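Local structure of nucleoporin nup120 (Schizosaccharomyces pombe, 4GQ2) at residues Y575-L580 and D638-L643. The protein serves as a structural constituent of the nuclear pore complex, whose nucleoporins can also dock transiently associated nuclear transport factors. Numbering follows the deposited sequence.
Sequences YQILDL and DTLVSL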
loop_
_atom_site.group_PDB
_atom_site.type_symbol
_atom_site.label_atom_id
_atom_site.label_comp_id
_atom_site.label_asym_id
_atom_site.label_seq_id
_atom_site.Cartn_x
_atom_site.Cartn_y
_atom_site.Cartn_z
ATOM N N TYR A 575 27.986 18.021 -3.498
ATOM C CA TYR A 575 27.422 17.835 -2.163
ATOM C C TYR A 575 26.754 19.113 -1.664
ATOM O O TYR A 575 25.622 19.078 -1.169
ATOM C CB TYR A 575 28.515 17.406 -1.186
ATOM C CG TYR A 575 28.824 15.928 -1.192
ATOM C CD1 TYR A 575 28.627 15.152 -2.334
ATOM C CD2 TYR A 575 29.338 15.306 -0.055
ATOM C CE1 TYR A 575 28.920 13.800 -2.340
ATOM C CE2 TYR A 575 29.631 13.951 -0.052
ATOM C CZ TYR A 575 29.419 13.204 -1.196
ATOM O OH TYR A 575 29.708 11.860 -1.194
ATOM N N GLN A 576 27.458 20.234 -1.812
ATOM C CA GLN A 576 26.953 21.538 -1.387
ATOM C C GLN A 576 25.617 21.897 -2.031
ATOM O O GLN A 576 24.719 22.393 -1.346
ATOM C CB GLN A 576 27.986 22.626 -1.654
ATOM C CG GLN A 576 29.226 22.496 -0.782
ATOM C CD GLN A 576 30.293 23.534 -1.082
ATOM O OE1 GLN A 576 30.367 24.090 -2.184
ATOM N NE2 GLN A 576 31.131 23.803 -0.092
ATOM N N ILE A 577 25.494 21.639 -3.335
ATOM C CA ILE A 577 24.257 21.903 -4.071
ATOM C C ILE A 577 23.135 20.958 -3.626
ATOM O O ILE A 577 21.973 21.374 -3.516
ATOM C CB ILE A 577 24.445 21.793 -5.600
ATOM C CG1 ILE A 577 25.657 22.609 -6.065
ATOM C CG2 ILE A 577 23.189 22.269 -6.326
ATOM C CD1 ILE A 577 26.248 22.157 -7.386
ATOM N N LEU A 578 23.477 19.695 -3.369
ATOM C CA LEU A 578 22.497 18.738 -2.853
ATOM C C LEU A 578 21.880 19.269 -1.555
ATOM O O LEU A 578 20.656 19.253 -1.394
ATOM C CB LEU A 578 23.115 17.342 -2.660
ATOM C CG LEU A 578 22.320 16.166 -2.048
ATOM C CD1 LEU A 578 22.389 16.193 -0.523
ATOM C CD2 LEU A 578 20.868 16.074 -2.528
ATOM N N ASP A 579 22.724 19.765 -0.648
ATOM C CA ASP A 579 22.229 20.323 0.602
ATOM C C ASP A 579 21.294 21.510 0.365
ATOM O O ASP A 579 20.315 21.688 1.099
ATOM C CB ASP A 579 23.380 20.715 1.524
ATOM C CG ASP A 579 22.903 21.130 2.897
ATOM O OD1 ASP A 579 22.394 20.266 3.637
ATOM O OD2 ASP A 579 23.033 22.323 3.234
ATOM N N LEU A 580 21.593 22.305 -0.664
ATOM C CA LEU A 580 20.714 23.402 -1.078
ATOM C C LEU A 580 19.327 22.893 -1.501
ATOM O O LEU A 580 18.313 23.538 -1.230
ATOM C CB LEU A 580 21.356 24.226 -2.209
ATOM C CG LEU A 580 22.641 25.037 -1.964
ATOM C CD1 LEU A 580 23.044 25.779 -3.224
ATOM C CD2 LEU A 580 22.494 26.031 -0.820
ATOM N N ASP A 638 23.104 33.441 -4.925
ATOM C CA ASP A 638 24.484 33.875 -4.753
ATOM C C ASP A 638 25.458 32.725 -4.534
ATOM O O ASP A 638 26.538 32.721 -5.131
ATOM C CB ASP A 638 24.595 34.955 -3.672
ATOM C CG ASP A 638 24.172 36.328 -4.180
ATOM O OD1 ASP A 638 24.361 36.609 -5.385
ATOM O OD2 ASP A 638 23.644 37.129 -3.381
ATOM N N THR A 639 25.067 31.729 -3.732
ATOM C CA THR A 639 25.952 30.574 -3.524
ATOM C C THR A 639 26.034 29.690 -4.759
ATOM O O THR A 639 27.040 29.013 -4.959
ATOM C CB THR A 639 25.667 29.739 -2.233
ATOM O OG1 THR A 639 25.282 28.400 -2.563
ATOM C CG2 THR A 639 24.636 30.390 -1.342
ATOM N N LEU A 640 24.995 29.706 -5.596
ATOM C CA LEU A 640 25.033 28.950 -6.856
ATOM C C LEU A 640 25.935 29.598 -7.906
ATOM O O LEU A 640 26.655 28.903 -8.632
ATOM C CB LEU A 640 23.634 28.724 -7.418
ATOM C CG LEU A 640 22.804 27.612 -6.767
ATOM C CD1 LEU A 640 21.355 27.724 -7.224
ATOM C CD2 LEU A 640 23.381 26.221 -7.044
ATOM N N VAL A 641 25.900 30.926 -7.971
ATOM C CA VAL A 641 26.760 31.694 -8.880
ATOM C C VAL A 641 28.250 31.535 -8.542
ATOM O O VAL A 641 29.103 31.581 -9.430
ATOM C CB VAL A 641 26.354 33.185 -8.890
ATOM C CG1 VAL A 641 27.419 34.058 -9.539
ATOM C CG2 VAL A 641 25.019 33.356 -9.600
ATOM N N SER A 642 28.550 31.326 -7.264
ATOM C CA SER A 642 29.931 31.227 -6.804
ATOM C C SER A 642 30.595 29.916 -7.213
ATOM O O SER A 642 31.799 29.748 -7.047
ATOM C CB SER A 642 29.991 31.356 -5.284
ATOM O OG SER A 642 29.928 30.077 -4.675
ATOM N N LEU A 643 29.807 28.982 -7.731
ATOM C CA LEU A 643 30.327 27.661 -8.058
ATOM C C LEU A 643 30.803 27.598 -9.505
ATOM O O LEU A 643 30.160 28.138 -10.406
ATOM C CB LEU A 643 29.282 26.575 -7.763
ATOM C CG LEU A 643 28.806 26.469 -6.301
ATOM C CD1 LEU A 643 27.480 25.732 -6.194
ATOM C CD2 LEU A 643 29.845 25.818 -5.399
#
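Helix 571-585 meets residues 638-643, on and just beyond helix 630-641, with the backbones closest at Ile577 and Leu640, whose CA atoms lie 7.6 Å apart; no hydrogen bond spans the interface, so side chains alone join the two segments. Ile577 and Leu580, one turn apart, supply most of the surface on the first helix. The CG1 branch of Ile577 stands beside its own backbone N (chi1 -50°) and runs alongside Leu643 in the opposite direction, CG1 coming within 3.6 Å of Leu643 CD1. The Ile577 and Leu640 side chains cross at about a right angle, CG2 of Ile577 lying 4.0 Å from CD2 of Leu640. Leu640 CD2 also packs 3.9 Å from Leu580 CD1, so it is shared by both residues. Leu580 CD1 further meets Thr639 tip to tip, 3.5 Å from OG1. At the more open margin, the extended chain of Gln576 slants across Leu643 and rests its OE1 3.7 Å from CD2. Ser642 OG donates a 3.1 Å hydrogen bond to Thr639 O, approaching from above the carbonyl plane, while the chain swings to extended backbone angles at Leu643, with its CB directed toward helix 571-585. Helices 646-658 and 672-703 touch Ile577 and, with Ile703 and Leu711 against Leu640, add to this apolar helix-to-helix packing, characteristic of the mainly helical part of Nup120.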